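Local structure of penicillin-binding protein 2 (Pbp2) (Helicobacter pylori, 5LP5) at residues E89-Q92 and K93-N97; Y372-G375 and L376-S379. The protein probably binds penicillin and cross-links peptidoglycan as a transpeptidase, working with MreC, with which it forms a complex, in cell-wall synthesis. All blocks are in the same frame, centred on the assembly; numbering follows the deposited sequence.

Contact 1 (E89-Q92 and K93-N97)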
ATOM      1  N   GLU A  89      26.818   9.935   9.462  1.00 79.60           N
ATOM      2  CA  GLU A  89      27.017  11.383   9.309  1.00 82.32           C
ATOM      3  C   GLU A  89      26.434  11.836   7.977  1.00 78.00           C
ATOM      4  O   GLU A  89      25.797  12.888   7.902  1.00 77.88           O
ATOM      5  CB  GLU A  89      28.505  11.760   9.343  1.00 85.62           C
ATOM      6  CG  GLU A  89      29.142  11.779  10.716  1.00 87.99           C
ATOM      7  CD  GLU A  89      30.615  12.156  10.675  1.00 90.33           C
ATOM      8  OE1 GLU A  89      31.233  12.159   9.583  1.00 87.62           O
ATOM      9  OE2 GLU A  89      31.166  12.446  11.754  1.00 93.36           O
ATOM     10  N   ILE A  90      26.676  11.040   6.931  1.00 70.00           N
ATOM     11  CA  ILE A  90      26.127  11.307   5.599  1.00 63.47           C
ATOM     12  C   ILE A  90      24.592  11.264   5.641  1.00 61.82           C
ATOM     13  O   ILE A  90      23.931  12.121   5.073  1.00 63.54           O
ATOM     14  CB  ILE A  90      26.686  10.328   4.528  1.00 58.57           C
ATOM     15  CG1 ILE A  90      28.175  10.610   4.254  1.00 56.58           C
ATOM     16  CG2 ILE A  90      25.925  10.453   3.225  1.00 57.78           C
ATOM     17  CD1 ILE A  90      28.836   9.662   3.272  1.00 53.52           C
ATOM     18  N   ILE A  91      24.030  10.279   6.329  1.00 58.94           N
ATOM     19  CA  ILE A  91      22.584  10.147   6.433  1.00 55.97           C
ATOM     20  C   ILE A  91      21.977  11.205   7.361  1.00 60.33           C
ATOM     21  O   ILE A  91      20.810  11.548   7.225  1.00 58.99           O
ATOM     22  CB  ILE A  91      22.202   8.722   6.852  1.00 51.72           C
ATOM     23  CG1 ILE A  91      22.579   7.764   5.720  1.00 51.17           C
ATOM     24  CG2 ILE A  91      20.710   8.608   7.145  1.00 50.52           C
ATOM     25  CD1 ILE A  91      22.606   6.303   6.099  1.00 50.93           C
ATOM     26  N   GLN A  92      22.772  11.727   8.288  1.00 69.06           N
ATOM     27  CA  GLN A  92      22.367  12.875   9.107  1.00 79.15           C
ATOM     28  C   GLN A  92      22.099  14.107   8.233  1.00 79.18           C
ATOM     29  O   GLN A  92      21.102  14.805   8.415  1.00 80.82           O
ATOM     30  CB  GLN A  92      23.443  13.199  10.168  1.00 89.39           C
ATOM     31  CG  GLN A  92      23.160  14.427  11.050  1.00 94.18           C
ATOM     32  CD  GLN A  92      21.919  14.277  11.914  1.00 98.71           C
ATOM     33  OE1 GLN A  92      21.601  13.182  12.371  1.00111.31           O
ATOM     34  NE2 GLN A  92      21.214  15.375  12.137  1.00104.40           N
ATOM     35  N   LYS A  93      22.993  14.372   7.289  1.00 76.26           N
ATOM     36  CA  LYS A  93      22.820  15.507   6.383  1.00 75.11           C
ATOM     37  C   LYS A  93      21.450  15.443   5.701  1.00 68.72           C
ATOM     38  O   LYS A  93      20.743  16.439   5.683  1.00 71.75           O
ATOM     39  CB  LYS A  93      23.948  15.582   5.337  1.00 79.09           C
ATOM     40  CG  LYS A  93      25.286  16.095   5.878  1.00 80.30           C
ATOM     41  CD  LYS A  93      26.425  15.871   4.894  1.00 84.50           C
ATOM     42  CE  LYS A  93      27.766  15.706   5.598  1.00 87.25           C
ATOM     43  NZ  LYS A  93      28.759  15.078   4.686  1.00 90.75           N
ATOM     44  N   PHE A  94      21.068  14.276   5.176  1.00 60.64           N
ATOM     45  CA  PHE A  94      19.824  14.126   4.396  1.00 52.56           C
ATOM     46  C   PHE A  94      18.573  14.168   5.260  1.00 50.70           C
ATOM     47  O   PHE A  94      17.482  14.411   4.762  1.00 50.79           O
ATOM     48  CB  PHE A  94      19.805  12.809   3.595  1.00 49.98           C
ATOM     49  CG  PHE A  94      20.910  12.679   2.589  1.00 47.12           C
ATOM     50  CD1 PHE A  94      21.148  13.672   1.665  1.00 47.59           C
ATOM     51  CD2 PHE A  94      21.703  11.554   2.570  1.00 46.48           C
ATOM     52  CE1 PHE A  94      22.171  13.563   0.747  1.00 49.41           C
ATOM     53  CE2 PHE A  94      22.726  11.423   1.648  1.00 48.73           C
ATOM     54  CZ  PHE A  94      22.963  12.435   0.733  1.00 50.79           C
ATOM     55  N   PHE A  95      18.719  13.891   6.548  1.00 51.31           N
ATOM     56  CA  PHE A  95      17.594  13.946   7.490  1.00 50.72           C
ATOM     57  C   PHE A  95      18.051  14.677   8.746  1.00 54.13           C
ATOM     58  O   PHE A  95      18.373  14.055   9.750  1.00 52.82           O
ATOM     59  CB  PHE A  95      17.103  12.530   7.813  1.00 46.49           C
ATOM     60  CG  PHE A  95      16.834  11.713   6.598  1.00 42.57           C
ATOM     61  CD1 PHE A  95      15.586  11.717   6.017  1.00 41.34           C
ATOM     62  CD2 PHE A  95      17.849  10.988   5.996  1.00 42.11           C
ATOM     63  CE1 PHE A  95      15.331  10.975   4.874  1.00 39.94           C
ATOM     64  CE2 PHE A  95      17.614  10.260   4.852  1.00 40.87           C
ATOM     65  CZ  PHE A  95      16.344  10.238   4.296  1.00 40.24           C
ATOM     66  N   PRO A  96      18.103  16.017   8.683  1.00 60.87           N
ATOM     67  CA  PRO A  96      18.650  16.778   9.810  1.00 65.54           C
ATOM     68  C   PRO A  96      17.685  16.785  10.990  1.00 68.72           C
ATOM     69  O   PRO A  96      18.025  17.261  12.062  1.00 66.37           O
ATOM     70  CB  PRO A  96      18.826  18.188   9.230  1.00 64.10           C
ATOM     71  CG  PRO A  96      17.826  18.287   8.124  1.00 61.51           C
ATOM     72  CD  PRO A  96      17.523  16.891   7.643  1.00 60.74           C
ATOM     73  N   ASN A  97      16.497  16.231  10.764  1.00 75.26           N
ATOM     74  CA  ASN A  97      15.447  16.151  11.754  1.00 78.61           C
ATOM     75  C   ASN A  97      15.572  14.919  12.669  1.00 77.19           C
ATOM     76  O   ASN A  97      14.664  14.656  13.450  1.00 79.21           O
ATOM     77  CB  ASN A  97      14.108  16.119  11.008  1.00 83.78           C
ATOM     78  CG  ASN A  97      12.963  16.640  11.840  1.00 93.83           C
ATOM     79  OD1 ASN A  97      13.106  17.626  12.560  1.00107.21           O
ATOM     80  ND2 ASN A  97      11.805  15.992  11.726  1.00100.84           N
TER
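Ile90 and Phe94, one helical turn apart near the C-terminal end of helix 81-94, run side by side in the same direction, and Ile90 CG2 meets Phe94 CE2 at 3.7 Å. The branch that touches is the one opposite the backbone N of Ile90, while CG1 takes the place beside that N (chi1 -70°). Phe94 CD2 also lies 3.4 Å from Ile90 O, so the ring borders both the methyl and the carbonyl of the preceding turn.

The next pair repeats the spacing but not the approach: the Ile91 and Phe95 side chains are set at a slant, with Ile91 CG2 3.9 Å from Phe95 CD2. Here the ring offers its edge to the carbonyl, CD2 lying 3.3 Å from Ile91 O near the ring plane.

Lys93 N donates to Glu89 O at 3.2 Å, 154° at the hydrogen. Two residues on, Phe95 N makes two weak bonds, to Ile91 O and Gln92 O, and Phe95 is the first residue to leave helical geometry.

Phe94 also packs on Leu137 of helix 134-138, and Ile91 and Phe95 on Val73 of strand 63-76. Pro96 N, 3.2 Å from Gln92 O, has no hydrogen to give, so the i to i+4 pattern cannot be carried on there, while the two Ile-Phe pairs pack the end of the helix.

Contact 2 (Y372-G375 and L376-S379)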
ATOM      1  N   TYR A 372     -44.487 -10.400  34.526  1.00 60.39           N
ATOM      2  CA  TYR A 372     -44.383 -10.850  35.913  1.00 64.37           C
ATOM      3  C   TYR A 372     -45.394 -11.972  36.208  1.00 68.78           C
ATOM      4  O   TYR A 372     -45.050 -13.007  36.783  1.00 70.83           O
ATOM      5  CB  TYR A 372     -44.603  -9.692  36.901  1.00 64.81           C
ATOM      6  CG  TYR A 372     -43.484  -8.660  36.990  1.00 63.63           C
ATOM      7  CD1 TYR A 372     -42.139  -9.030  36.887  1.00 64.59           C
ATOM      8  CD2 TYR A 372     -43.774  -7.314  37.220  1.00 63.49           C
ATOM      9  CE1 TYR A 372     -41.129  -8.086  36.976  1.00 64.28           C
ATOM     10  CE2 TYR A 372     -42.767  -6.369  37.316  1.00 63.35           C
ATOM     11  CZ  TYR A 372     -41.448  -6.761  37.195  1.00 64.14           C
ATOM     12  OH  TYR A 372     -40.452  -5.822  37.282  1.00 63.86           O
ATOM     13  N   LYS A 373     -46.643 -11.764  35.804  1.00 73.09           N
ATOM     14  CA  LYS A 373     -47.724 -12.693  36.140  1.00 75.27           C
ATOM     15  C   LYS A 373     -47.571 -14.055  35.475  1.00 74.84           C
ATOM     16  O   LYS A 373     -47.622 -15.081  36.158  1.00 75.79           O
ATOM     17  CB  LYS A 373     -49.089 -12.088  35.802  1.00 76.04           C
ATOM     18  CG  LYS A 373     -49.635 -11.229  36.928  1.00 76.63           C
ATOM     19  CD  LYS A 373     -51.027 -10.737  36.590  1.00 78.46           C
ATOM     20  CE  LYS A 373     -51.589  -9.818  37.660  1.00 80.65           C
ATOM     21  NZ  LYS A 373     -52.940  -9.302  37.296  1.00 82.72           N
ATOM     22  N   PHE A 374     -47.394 -14.078  34.156  1.00 71.91           N
ATOM     23  CA  PHE A 374     -47.243 -15.356  33.451  1.00 76.05           C
ATOM     24  C   PHE A 374     -45.886 -15.995  33.760  1.00 77.00           C
ATOM     25  O   PHE A 374     -45.715 -17.208  33.604  1.00 72.88           O
ATOM     26  CB  PHE A 374     -47.456 -15.200  31.939  1.00 74.99           C
ATOM     27  CG  PHE A 374     -48.899 -14.983  31.552  1.00 77.88           C
ATOM     28  CD1 PHE A 374     -49.799 -16.046  31.507  1.00 79.09           C
ATOM     29  CD2 PHE A 374     -49.367 -13.706  31.237  1.00 79.82           C
ATOM     30  CE1 PHE A 374     -51.135 -15.834  31.159  1.00 79.60           C
ATOM     31  CE2 PHE A 374     -50.695 -13.491  30.879  1.00 77.71           C
ATOM     32  CZ  PHE A 374     -51.583 -14.556  30.838  1.00 78.88           C
ATOM     33  N   GLY A 375     -44.939 -15.171  34.212  1.00 78.59           N
ATOM     34  CA  GLY A 375     -43.620 -15.637  34.631  1.00 82.01           C
ATOM     35  C   GLY A 375     -43.701 -16.531  35.854  1.00 87.77           C
ATOM     36  O   GLY A 375     -42.871 -17.427  36.034  1.00 92.58           O
ATOM     37  N   LEU A 376     -44.704 -16.276  36.697  1.00 88.57           N
ATOM     38  CA  LEU A 376     -45.009 -17.142  37.846  1.00 87.64           C
ATOM     39  C   LEU A 376     -45.357 -18.572  37.405  1.00 86.74           C
ATOM     40  O   LEU A 376     -45.016 -19.550  38.082  1.00 84.31           O
ATOM     41  CB  LEU A 376     -46.172 -16.562  38.667  1.00 84.33           C
ATOM     42  CG  LEU A 376     -45.905 -15.234  39.373  1.00 82.11           C
ATOM     43  CD1 LEU A 376     -47.202 -14.597  39.843  1.00 82.51           C
ATOM     44  CD2 LEU A 376     -44.947 -15.425  40.535  1.00 81.03           C
ATOM     45  N   GLU A 377     -46.026 -18.674  36.258  1.00 84.13           N
ATOM     46  CA  GLU A 377     -46.570 -19.940  35.772  1.00 85.96           C
ATOM     47  C   GLU A 377     -45.641 -20.693  34.780  1.00 82.39           C
ATOM     48  O   GLU A 377     -45.921 -21.843  34.415  1.00 78.41           O
ATOM     49  CB  GLU A 377     -47.969 -19.689  35.163  1.00 88.90           C
ATOM     50  CG  GLU A 377     -48.948 -18.970  36.111  1.00 91.16           C
ATOM     51  CD  GLU A 377     -50.293 -18.584  35.473  1.00 92.91           C
ATOM     52  OE1 GLU A 377     -50.610 -19.051  34.351  1.00 91.28           O
ATOM     53  OE2 GLU A 377     -51.047 -17.800  36.102  1.00 89.36           O
ATOM     54  N   ILE A 378     -44.537 -20.060  34.362  1.00 77.30           N
ATOM     55  CA  ILE A 378     -43.590 -20.687  33.419  1.00 76.27           C
ATOM     56  C   ILE A 378     -42.326 -21.145  34.126  1.00 75.08           C
ATOM     57  O   ILE A 378     -41.788 -20.433  34.978  1.00 79.32           O
ATOM     58  CB  ILE A 378     -43.198 -19.734  32.244  1.00 76.92           C
ATOM     59  CG1 ILE A 378     -42.448 -20.478  31.130  1.00 77.01           C
ATOM     60  CG2 ILE A 378     -42.331 -18.572  32.712  1.00 73.36           C
ATOM     61  CD1 ILE A 378     -43.266 -21.549  30.445  1.00 81.56           C
ATOM     62  N   SER A 379     -41.848 -22.333  33.768  1.00 72.84           N
ATOM     63  CA  SER A 379     -40.588 -22.834  34.316  1.00 73.16           C
ATOM     64  C   SER A 379     -39.422 -22.146  33.620  1.00 73.42           C
ATOM     65  O   SER A 379     -39.461 -21.936  32.412  1.00 72.94           O
ATOM     66  CB  SER A 379     -40.475 -24.343  34.140  1.00 72.10           C
ATOM     67  OG  SER A 379     -40.467 -24.694  32.776  1.00 70.98           O
TER
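Leu376 packs beside the carbonyl oxygens of the preceding turn: its CB is 3.3 Å from Lys373 O, and its CG is 3.5 Å from Tyr372 O. CG stands beside its own backbone N (chi1 -66°), which carries the isobutyl group back along the helix toward these two oxygens. The same residue's N-H is shared between them, with a bond to Tyr372 O at 3.3 Å and a weak one to Lys373 O.

Glu377 keeps its CB 3.7 Å from Phe374 O and extends its chain beyond CG, so that OE1 comes obliquely to the Phe374 ring, 4.2 Å from CD1. Its N-H bonds to Phe374 O at 3.0 Å, but from well above the carbonyl plane, 68° out of it, an i to i+3 bond of the 3-10 kind.

Ile378 turns its two branches differently. CG2 takes the position between the backbone N and the carbonyl carbon, which sets it 3.6 Å from Gly375 O and close to that residue's CA, whereas CG1 is anti to the N (chi1 -168°). Beyond the segments, Ile378 packs on Phe321 of helix 314-324 and Leu376 on Leu428 of helix 424-430. Tyr372 OH and Lys373 NZ bond to the carbonyls of Arg347 and Pro334, respectively, tying the two side-chain ends to neighbouring backbone.

Ser379 follows at the N-cap of helix 380-389, its OG weakly bonded to Lys382 N. The arrangement is that of a helix-to-helix junction, in which helix 369-377 is weakly bonded over its last residues, Ile378 is extended and a serine cap opens the next helix, within the transpeptidase domain, of the fold shared by penicillin-binding proteins and serine beta-lactamases.

From the N terminus, contact 1 comes first, at the end of helix 81-94 in the dimerisation domain; contact 2 follows in the last part of helix 369-377 and just beyond, in the transpeptidase domain. Each joins consecutive residues of one continuous stretch, so neither closes a long loop. They stand in series, neither nesting nor crossing. The centres of contact 1 and contact 2 are about 78 Å apart, on opposite sides of the chain's centre. The nearest atoms of contact 1 and contact 2 are about 62 Å apart, which rules out direct touch. Contact 1 fits a helix end against strands 63-76 and 118-125 and helix 134-138; contact 2 packs another against helices 314-324 and 424-430 and leads into helix 380-389.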